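Local coordinates for prolyl-tRNA synthetase (Giardia lamblia ATCC 50803, PDB 3IAL), which probably catalyses the ATP-dependent attachment of L-proline to tRNA(Pro), and is seen here holding the prolyl-adenylate that forms as the intermediate of that reaction, at residues B[54-57]-B[58-62]; B[94-97]-B[98-101]; B[369-372]-B[373-377]; B[434-437]-B[438-442]; B[499-502]-B[503-506]. All coordinates share one frame; numbering follows the deposited sequence.

Interaction 1: residues B[54-57]-B[58-62]; sequences GFFM and ENAIM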
# COMPACT_ATOMS: atom_id res chain seq x y z
N GLY B 54 3.39 2.36 -14.68
CA GLY B 54 3.69 1.01 -14.20
C GLY B 54 3.29 0.75 -12.76
O GLY B 54 2.71 -0.29 -12.45
N PHE B 55 3.59 1.68 -11.85
CA PHE B 55 3.26 1.43 -10.44
C PHE B 55 1.76 1.29 -10.19
O PHE B 55 1.35 0.53 -9.31
CB PHE B 55 3.81 2.48 -9.48
CG PHE B 55 3.70 2.07 -8.03
CD1 PHE B 55 4.48 1.03 -7.55
CD2 PHE B 55 2.76 2.64 -7.19
CE1 PHE B 55 4.36 0.60 -6.23
CE2 PHE B 55 2.64 2.22 -5.86
CZ PHE B 55 3.45 1.20 -5.38
N PHE B 56 0.93 2.00 -10.95
CA PHE B 56 -0.52 1.86 -10.81
C PHE B 56 -0.97 0.40 -11.00
O PHE B 56 -1.87 -0.06 -10.31
CB PHE B 56 -1.27 2.76 -11.80
CG PHE B 56 -2.75 2.57 -11.73
CD1 PHE B 56 -3.54 3.40 -10.96
CD2 PHE B 56 -3.35 1.49 -12.37
CE1 PHE B 56 -4.89 3.20 -10.85
CE2 PHE B 56 -4.72 1.28 -12.27
CZ PHE B 56 -5.49 2.13 -11.50
N MET B 57 -0.34 -0.29 -11.95
CA MET B 57 -0.68 -1.69 -12.25
C MET B 57 -0.29 -2.62 -11.10
O MET B 57 -1.07 -3.49 -10.71
CB MET B 57 0.04 -2.14 -13.52
CG MET B 57 -0.22 -1.26 -14.76
SD MET B 57 0.88 -1.66 -16.13
CE MET B 57 0.52 -0.30 -17.28
N GLU B 58 0.91 -2.43 -10.58
CA GLU B 58 1.45 -3.23 -9.48
C GLU B 58 0.61 -3.04 -8.23
O GLU B 58 0.25 -4.01 -7.55
CB GLU B 58 2.90 -2.82 -9.18
CG GLU B 58 3.53 -3.54 -7.98
CD GLU B 58 3.77 -5.02 -8.22
OE1 GLU B 58 3.64 -5.49 -9.38
OE2 GLU B 58 4.10 -5.71 -7.23
N ASN B 59 0.31 -1.79 -7.93
CA ASN B 59 -0.49 -1.45 -6.77
C ASN B 59 -1.89 -2.04 -6.88
O ASN B 59 -2.44 -2.53 -5.89
CB ASN B 59 -0.57 0.06 -6.61
CG ASN B 59 -1.11 0.48 -5.26
OD1 ASN B 59 -2.10 1.20 -5.18
ND2 ASN B 59 -0.47 0.01 -4.20
N ALA B 60 -2.45 -2.03 -8.09
CA ALA B 60 -3.78 -2.59 -8.32
C ALA B 60 -3.78 -4.10 -8.09
O ALA B 60 -4.72 -4.63 -7.50
CB ALA B 60 -4.27 -2.26 -9.72
N ILE B 61 -2.74 -4.78 -8.56
CA ILE B 61 -2.64 -6.22 -8.37
C ILE B 61 -2.56 -6.56 -6.87
O ILE B 61 -3.31 -7.42 -6.38
CB ILE B 61 -1.43 -6.81 -9.11
CG1 ILE B 61 -1.70 -6.80 -10.62
CG2 ILE B 61 -1.14 -8.23 -8.62
CD1 ILE B 61 -0.49 -7.09 -11.47
N MET B 62 -1.68 -5.85 -6.16
CA MET B 62 -1.46 -6.12 -4.72
C MET B 62 -2.65 -5.69 -3.87
O MET B 62 -2.98 -6.36 -2.89
CB MET B 62 -0.16 -5.48 -4.22
CG MET B 62 1.09 -6.03 -4.91
SD MET B 62 1.31 -7.80 -4.61
CE MET B 62 2.42 -8.22 -5.95
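F55 and N59 both carry CG opposite the backbone N (chi1 -169° and -167°), which swings the phenyl ring and the carboxamide out over the same turn of the helix 52-71. This is an i to i+4 side-chain contact. Ring carbon CE2 of F55 comes 3.9 Å from CB of N59, with the amide nitrogen ND2 only slightly farther off. The two side chains cross obliquely, but their flat groups are nearly aligned, the ring and amide planes differing by 19°. F55 also packs against L78 of the second subunit, so this side of the helix looks toward the dimer partner. Underneath runs regular helical bonding. N59 N gives a straight bond of 2.9 Å to F55 O, I61 N reaches M57 O at 3.0 Å, and the bond from E58 N to G54 O is weak at 3.4 Å. I61 also lays its CG1 3.4 Å from the same M57 O. E58 bends at chi2, which takes its carboxylate away from the preceding turn, and OE2 is satisfied by ND1 of H169 on the strand 167-177. The E58 side chain lies about 9 Å from the bound prolyl-adenylate. M57, extended beyond CG, packs on L278 and L282 of helix 276-285, where L278 also meets E58 and I61. CE2 of F56 lies 4.4 Å from CB of A60.

Interaction 2: residues B[94-97]-B[98-101]; sequences HIKG and FEAE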
# COMPACT_ATOMS: atom_id res chain seq x y z
N HIS B 94 16.79 -23.26 5.68
CA HIS B 94 16.30 -21.96 5.20
C HIS B 94 17.45 -20.97 4.97
O HIS B 94 17.49 -20.31 3.93
CB HIS B 94 15.29 -21.39 6.20
CG HIS B 94 14.61 -20.14 5.72
ND1 HIS B 94 13.66 -20.15 4.72
CD2 HIS B 94 14.73 -18.85 6.11
CE1 HIS B 94 13.22 -18.92 4.52
NE2 HIS B 94 13.85 -18.11 5.35
N ILE B 95 18.39 -20.89 5.91
CA ILE B 95 19.50 -19.93 5.79
C ILE B 95 20.51 -20.31 4.70
O ILE B 95 20.99 -19.44 3.98
CB ILE B 95 20.24 -19.69 7.15
CG1 ILE B 95 21.30 -18.59 7.00
CG2 ILE B 95 20.90 -20.98 7.66
CD1 ILE B 95 20.79 -17.33 6.33
N LYS B 96 20.81 -21.60 4.55
CA LYS B 96 21.69 -22.04 3.46
C LYS B 96 21.10 -21.70 2.09
O LYS B 96 21.84 -21.42 1.13
CB LYS B 96 21.97 -23.55 3.52
CG LYS B 96 22.74 -24.02 4.76
CD LYS B 96 24.02 -23.23 5.02
CE LYS B 96 24.72 -23.72 6.29
NZ LYS B 96 23.80 -23.73 7.47
N GLY B 97 19.77 -21.74 2.00
CA GLY B 97 19.07 -21.38 0.77
C GLY B 97 19.17 -19.90 0.43
O GLY B 97 19.12 -19.53 -0.74
N PHE B 98 19.34 -19.05 1.45
CA PHE B 98 19.24 -17.60 1.26
C PHE B 98 20.48 -16.77 1.63
O PHE B 98 20.57 -15.61 1.22
CB PHE B 98 18.01 -17.07 2.02
CG PHE B 98 16.70 -17.42 1.36
CD1 PHE B 98 16.35 -16.86 0.14
CD2 PHE B 98 15.82 -18.32 1.96
CE1 PHE B 98 15.15 -17.18 -0.47
CE2 PHE B 98 14.61 -18.64 1.35
CZ PHE B 98 14.28 -18.08 0.13
N GLU B 99 21.43 -17.34 2.37
CA GLU B 99 22.53 -16.54 2.94
C GLU B 99 23.34 -15.76 1.91
O GLU B 99 23.89 -14.70 2.23
CB GLU B 99 23.46 -17.40 3.80
CG GLU B 99 24.30 -18.44 3.06
CD GLU B 99 25.33 -19.11 3.98
OE1 GLU B 99 26.17 -18.40 4.58
OE2 GLU B 99 25.29 -20.36 4.10
N ALA B 100 23.44 -16.28 0.69
CA ALA B 100 24.14 -15.59 -0.39
C ALA B 100 23.30 -14.44 -0.95
O ALA B 100 23.84 -13.52 -1.58
CB ALA B 100 24.51 -16.57 -1.49
N GLU B 101 21.99 -14.49 -0.71
CA GLU B 101 21.05 -13.46 -1.18
C GLU B 101 20.93 -12.25 -0.25
O GLU B 101 20.25 -11.29 -0.61
CB GLU B 101 19.65 -14.07 -1.35
CG GLU B 101 19.55 -15.31 -2.23
CD GLU B 101 19.57 -14.99 -3.71
OE1 GLU B 101 19.94 -13.85 -4.07
OE2 GLU B 101 19.21 -15.88 -4.52
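H94 and F98, one turn apart at the end of helix 92-98, meet ring to ring. The imidazole of H94, its CG opposite the backbone N (chi1 -173°), is brought beside F98 and takes CD2 of F98 over one face. The closest atoms are H94 CE1 and F98 CE2, 3.5 Å apart. The rings meet obliquely, centroids 5.0 Å apart and planes at 58°. F98 keeps CG beside its own N, and that choice also brings the edge of its ring, at CD2, to 3.3 Å from H94 O. I95 O accepts twice: from E99 N at 2.7 Å, nearly in line with the C=O though bent at the hydrogen, and from F98 N at 3.0 Å, well above the carbonyl plane. I95 CD1 touches E99 CB. E99 sets CG between its backbone N and carbonyl carbon (chi1 68°), sending its extended chain alongside the twice-bent K96, where K96 CD lies 3.3 Å from E99 OE2. H94 ND1 is bonded to P218 O, and the F98 side chain lies about 5 Å from the prolyl-adenylate, beside the active site. K96 NZ and E99 OE2 remain 5.0 Å apart, implying at most a diffuse attraction, whereas the aromatic pair is probably held largely by dispersion, with the imidazole fixed at its polar end.

Interaction 3: residues B[369-372]-B[373-377]; sequences GQRD and LANGQ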
# COMPACT_ATOMS: atom_id res chain seq x y z
N GLY B 369 -17.37 13.18 -32.55
CA GLY B 369 -17.19 14.34 -33.42
C GLY B 369 -18.52 14.97 -33.82
O GLY B 369 -19.58 14.42 -33.55
N GLN B 370 -18.44 16.11 -34.49
CA GLN B 370 -19.63 16.88 -34.88
C GLN B 370 -20.61 16.02 -35.68
O GLN B 370 -21.79 15.97 -35.36
CB GLN B 370 -19.22 18.12 -35.69
CG GLN B 370 -20.39 18.96 -36.20
CD GLN B 370 -19.97 20.03 -37.20
OE1 GLN B 370 -18.87 20.57 -37.13
NE2 GLN B 370 -20.86 20.35 -38.13
N ARG B 371 -20.11 15.36 -36.72
CA ARG B 371 -20.96 14.57 -37.61
C ARG B 371 -21.68 13.46 -36.84
O ARG B 371 -22.90 13.35 -36.91
CB ARG B 371 -20.14 13.98 -38.76
CG ARG B 371 -20.94 13.10 -39.71
CD ARG B 371 -20.12 12.69 -40.93
NE ARG B 371 -20.46 11.34 -41.38
CZ ARG B 371 -19.96 10.21 -40.86
NH1 ARG B 371 -19.08 10.24 -39.86
NH2 ARG B 371 -20.35 9.04 -41.35
N ASP B 372 -20.92 12.65 -36.11
CA ASP B 372 -21.50 11.54 -35.36
C ASP B 372 -22.47 12.01 -34.27
O ASP B 372 -23.48 11.36 -34.01
CB ASP B 372 -20.39 10.66 -34.77
CG ASP B 372 -19.59 9.92 -35.84
OD1 ASP B 372 -18.35 10.06 -35.87
OD2 ASP B 372 -20.21 9.22 -36.67
N LEU B 373 -22.16 13.15 -33.65
CA LEU B 373 -23.05 13.78 -32.67
C LEU B 373 -24.40 14.17 -33.29
O LEU B 373 -25.43 14.12 -32.62
CB LEU B 373 -22.39 15.02 -32.05
CG LEU B 373 -23.23 15.79 -31.02
CD1 LEU B 373 -23.65 14.88 -29.87
CD2 LEU B 373 -22.47 17.00 -30.50
N ALA B 374 -24.37 14.57 -34.56
CA ALA B 374 -25.59 14.89 -35.31
C ALA B 374 -26.44 13.64 -35.53
O ALA B 374 -27.67 13.70 -35.46
CB ALA B 374 -25.23 15.53 -36.65
N ASN B 375 -25.77 12.51 -35.80
CA ASN B 375 -26.46 11.23 -35.96
C ASN B 375 -26.72 10.51 -34.63
O ASN B 375 -27.30 9.43 -34.61
CB ASN B 375 -25.66 10.31 -36.91
CG ASN B 375 -25.66 10.80 -38.35
OD1 ASN B 375 -26.69 11.24 -38.87
ND2 ASN B 375 -24.51 10.71 -39.01
N GLY B 376 -26.31 11.11 -33.51
CA GLY B 376 -26.51 10.52 -32.18
C GLY B 376 -25.61 9.32 -31.88
O GLY B 376 -25.93 8.50 -31.02
N GLN B 377 -24.48 9.22 -32.58
CA GLN B 377 -23.57 8.08 -32.44
C GLN B 377 -22.19 8.51 -31.94
O GLN B 377 -21.82 9.69 -32.05
CB GLN B 377 -23.40 7.37 -33.79
CG GLN B 377 -24.70 7.04 -34.53
CD GLN B 377 -25.55 5.98 -33.84
OE1 GLN B 377 -25.03 5.06 -33.21
NE2 GLN B 377 -26.87 6.10 -33.98
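The carbonyl oxygen of R371 is gripped by two amides from the next turn: N375 N at 3.2 Å, lying in the carbonyl plane, and, through a weak, bent bond, A374 N, which mainly serves Q370 O at 3.0 Å. N375 holds CG beside its own backbone N (chi1 -69°), which keeps its carboxamide near the R371 oxygen. D372 O accepts from Q377 N at 2.8 Å, a bond that spans five residues. With the weak bond of 3.3 Å from G376 N back to L373 O, it forms a Schellman motif closing the short helix 370-374; G376 is the C-prime residue, its phi of 73° turning the chain out of the helix. The closure also sets the carbonyl oxygen of Q377 against CB of D372, 3.2 Å away. This helix joins two neighbouring antiparallel strands, 364-369 and 377-382, in the anticodon-binding domain. G369 stands at the N-cap, and its carbonyl receives L373 N in a bond of 2.9 Å. L373 packs its side chain on V321 and K324 of helix 315-334, while Q370 OE1 is bonded to ND2 of N314. On the exposed flank, R371 NH1 stands 3.5 Å from OD2 of D372, an attraction of charges alone, since the oxygen is well off the guanidinium plane. Q377, bent at chi2, curls back and offers NE2 to N375 O in a weak bond of 3.4 Å.

Interaction 4: residues B[434-437]-B[438-442]; sequences AFHN and SMVTN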
# COMPACT_ATOMS: atom_id res chain seq x y z
N ALA B 434 -5.80 -20.26 -24.64
CA ALA B 434 -5.47 -21.02 -25.85
C ALA B 434 -3.95 -21.08 -25.99
O ALA B 434 -3.40 -22.13 -26.30
CB ALA B 434 -6.11 -20.39 -27.10
N PHE B 435 -3.28 -19.96 -25.73
CA PHE B 435 -1.82 -19.91 -25.80
C PHE B 435 -1.17 -20.87 -24.83
O PHE B 435 -0.24 -21.60 -25.20
CB PHE B 435 -1.29 -18.51 -25.55
CG PHE B 435 0.21 -18.46 -25.48
CD1 PHE B 435 0.97 -18.63 -26.63
CD2 PHE B 435 0.86 -18.30 -24.27
CE1 PHE B 435 2.36 -18.60 -26.57
CE2 PHE B 435 2.24 -18.27 -24.21
CZ PHE B 435 2.99 -18.42 -25.36
N HIS B 436 -1.63 -20.87 -23.58
CA HIS B 436 -1.15 -21.81 -22.58
C HIS B 436 -1.37 -23.26 -23.05
O HIS B 436 -0.43 -24.06 -23.08
CB HIS B 436 -1.84 -21.61 -21.23
CG HIS B 436 -1.56 -22.71 -20.26
ND1 HIS B 436 -0.52 -22.66 -19.36
CD2 HIS B 436 -2.18 -23.90 -20.05
CE1 HIS B 436 -0.50 -23.77 -18.65
NE2 HIS B 436 -1.50 -24.54 -19.04
N ASN B 437 -2.60 -23.57 -23.43
CA ASN B 437 -2.95 -24.93 -23.87
C ASN B 437 -2.11 -25.41 -25.07
O ASN B 437 -1.73 -26.57 -25.14
CB ASN B 437 -4.45 -25.04 -24.18
CG ASN B 437 -5.32 -24.91 -22.93
OD1 ASN B 437 -4.89 -25.26 -21.83
ND2 ASN B 437 -6.54 -24.41 -23.09
N SER B 438 -1.79 -24.49 -25.98
CA SER B 438 -0.91 -24.78 -27.11
C SER B 438 0.57 -25.01 -26.71
O SER B 438 1.34 -25.57 -27.50
CB SER B 438 -0.99 -23.64 -28.14
OG SER B 438 -0.09 -22.58 -27.83
N MET B 439 0.95 -24.58 -25.51
CA MET B 439 2.32 -24.69 -25.01
C MET B 439 2.45 -25.74 -23.89
O MET B 439 3.32 -25.64 -23.01
CB MET B 439 2.81 -23.31 -24.54
CG MET B 439 2.94 -22.31 -25.67
SD MET B 439 4.26 -22.71 -26.84
CE MET B 439 5.63 -21.79 -26.14
N VAL B 440 1.57 -26.72 -23.93
CA VAL B 440 1.69 -27.96 -23.17
C VAL B 440 1.70 -29.09 -24.20
O VAL B 440 0.72 -29.28 -24.89
CB VAL B 440 0.50 -28.12 -22.20
CG1 VAL B 440 0.53 -29.50 -21.51
CG2 VAL B 440 0.50 -26.99 -21.16
N THR B 441 2.83 -29.79 -24.31
CA THR B 441 3.03 -30.82 -25.32
C THR B 441 3.35 -32.16 -24.70
O THR B 441 4.31 -32.30 -23.95
CB THR B 441 4.19 -30.47 -26.26
OG1 THR B 441 4.00 -29.16 -26.80
CG2 THR B 441 4.29 -31.52 -27.41
N ASN B 442 2.56 -33.18 -25.04
CA ASN B 442 2.79 -34.53 -24.54
C ASN B 442 3.97 -35.19 -25.25
O ASN B 442 4.07 -35.11 -26.47
CB ASN B 442 1.50 -35.36 -24.66
CG ASN B 442 0.47 -34.99 -23.61
OD1 ASN B 442 0.74 -35.03 -22.41
ND2 ASN B 442 -0.72 -34.61 -24.06
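M439 folds back over F435 just where the long helix 416-438 gives way to the strand 440-442. Its CB starts above the last turn, 3.6 Å from F435 O and close to H436 O as well. CG, placed beside the backbone N (chi1 -66°), comes to 3.3 Å from F435 O and at the same time sits over one face of the F435 ring, offset toward the CE1–CZ rim. It is a CH-pi contact, with CG 4.1 Å from the ring centroid. Bends at chi2 and chi3 then carry SD past the ring at a slant, 5.2 Å from the centroid, in a Met-aromatic contact. F435 and M439 both also pack on V229 of strand 222-229. Next to this pair, V440 CG2 makes an off-centre CH-pi contact with the H436 ring, 3.8 Å from H436 NE2. The backbone meanwhile unwinds. S438 N still makes the helical bond to A434 O (2.9 Å), but M439 N turns to H436 O at 2.8 Å, approaching from high above the carbonyl plane, as in a tighter turn. Strand 440-442 then pairs in parallel with strand 459-464, M439 and T441 both bonding through their backbones to L459. The hydroxyl of S438, set between its backbone N and carbonyl carbon (chi1 85°), donates to F435 O at 2.8 Å. The end of the helix is therefore held in two ways: a side-chain hydroxyl serves one of its terminal carbonyls, while the methionine and valine probably hold the rings through dispersion and weak electrostatics.

Interaction 5: residues B[499-502]-B[503-506]; sequences EVCA and LSGK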
# COMPACT_ATOMS: atom_id res chain seq x y z
N GLU B 499 0.44 -47.14 -18.02
CA GLU B 499 1.25 -46.16 -18.74
C GLU B 499 2.69 -46.30 -18.25
O GLU B 499 2.92 -46.63 -17.09
CB GLU B 499 0.71 -44.74 -18.52
CG GLU B 499 1.01 -43.78 -19.67
CD GLU B 499 0.01 -42.63 -19.79
OE1 GLU B 499 -0.96 -42.57 -19.01
OE2 GLU B 499 0.20 -41.79 -20.69
N VAL B 500 3.66 -46.08 -19.14
CA VAL B 500 5.07 -46.26 -18.79
C VAL B 500 5.81 -44.93 -18.81
O VAL B 500 5.45 -44.02 -19.54
CB VAL B 500 5.79 -47.26 -19.74
CG1 VAL B 500 5.19 -48.68 -19.58
CG2 VAL B 500 5.73 -46.77 -21.20
N CYS B 501 6.85 -44.86 -17.99
CA CYS B 501 7.71 -43.68 -17.89
C CYS B 501 8.41 -43.44 -19.22
O CYS B 501 9.05 -44.34 -19.75
CB CYS B 501 8.74 -43.89 -16.78
SG CYS B 501 10.04 -42.63 -16.66
N ALA B 502 8.30 -42.21 -19.72
CA ALA B 502 8.95 -41.81 -20.98
C ALA B 502 10.47 -41.96 -20.99
O ALA B 502 11.07 -42.05 -22.05
CB ALA B 502 8.59 -40.36 -21.31
N LEU B 503 11.09 -41.94 -19.81
CA LEU B 503 12.55 -41.88 -19.74
C LEU B 503 13.21 -43.20 -19.35
O LEU B 503 14.24 -43.56 -19.93
CB LEU B 503 12.98 -40.76 -18.80
CG LEU B 503 12.44 -39.36 -19.16
CD1 LEU B 503 13.03 -38.31 -18.24
CD2 LEU B 503 12.70 -39.00 -20.63
N SER B 504 12.64 -43.92 -18.39
CA SER B 504 13.23 -45.15 -17.85
C SER B 504 12.59 -46.43 -18.38
O SER B 504 13.20 -47.50 -18.31
CB SER B 504 13.12 -45.16 -16.32
OG SER B 504 11.75 -45.23 -15.90
N GLY B 505 11.36 -46.32 -18.88
CA GLY B 505 10.60 -47.50 -19.29
C GLY B 505 9.83 -48.18 -18.16
O GLY B 505 9.03 -49.08 -18.42
N LYS B 506 10.07 -47.75 -16.92
CA LYS B 506 9.41 -48.30 -15.74
C LYS B 506 7.95 -47.86 -15.68
O LYS B 506 7.54 -46.99 -16.45
CB LYS B 506 10.15 -47.87 -14.47
CG LYS B 506 11.58 -48.38 -14.38
CD LYS B 506 12.22 -47.97 -13.06
CE LYS B 506 13.72 -48.24 -13.06
NZ LYS B 506 14.40 -47.51 -11.94
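C501 and K506 are tied by a backbone bond, C501 N to K506 O at 2.7 Å and almost perfectly straight (176° at the hydrogen). A second bond, G505 N to C501 O at 3.2 Å, closes the turn inside it, and the positive phi of G505 lets the chain double back. V500 CA adds a CH···O contact to the same K506 O, at 3.5 Å. Sulfur provides the next group of bonds. With SG opposite its backbone N (chi1 172°), C501 aims the sulfur into the loop, where it accepts from both L503 N and S504 N, each 3.4 Å away. One side-chain oxygen adds to this: S504 OG, held between its backbone N and carbonyl carbon (chi1 65°), takes K506 N at 3.2 Å, an ST turn. Apolar contacts are few within the loop, the main one being C501 SG against CB of L503 at 4.1 Å. The buried side of the loop faces aromatic residues: L503 packs on F446, F462 and F464, and C501 on F464 and Y465, while the K506 end is exposed. A cysteine sulfur accepting from the amides two and three residues on, followed by a glycine turn, is reminiscent of the knuckles that bind zinc in many proteins, although no metal is modelled here. It forms a compact turn between strands 485-489 and 510-515 of the C-terminal domain.

Overall arrangement
All five contacts are local, each within one continuous run of chain, yet they sample distinct settings. Interaction 1 is the buried one, mid-helix and about 10 Å from the chain centre to its own centre. Interactions 2 and 4 are partly buried and lie at helix ends, where aromatic rings pair with a second ring or with methionine and valine. Interactions 3 and 5 are surface turns built mainly on backbone bonds, one relying on a Schellman closure and the other on a sulfur acceptor; their centres stand 68 Å apart, on opposite sides of the chain's centre. Interactions 1 and 2 both come near the prolyl-adenylate. Interactions 4 and 5 are the nearest neighbours, about 7 Å between nearest atoms, and both adjoin strand 459-464.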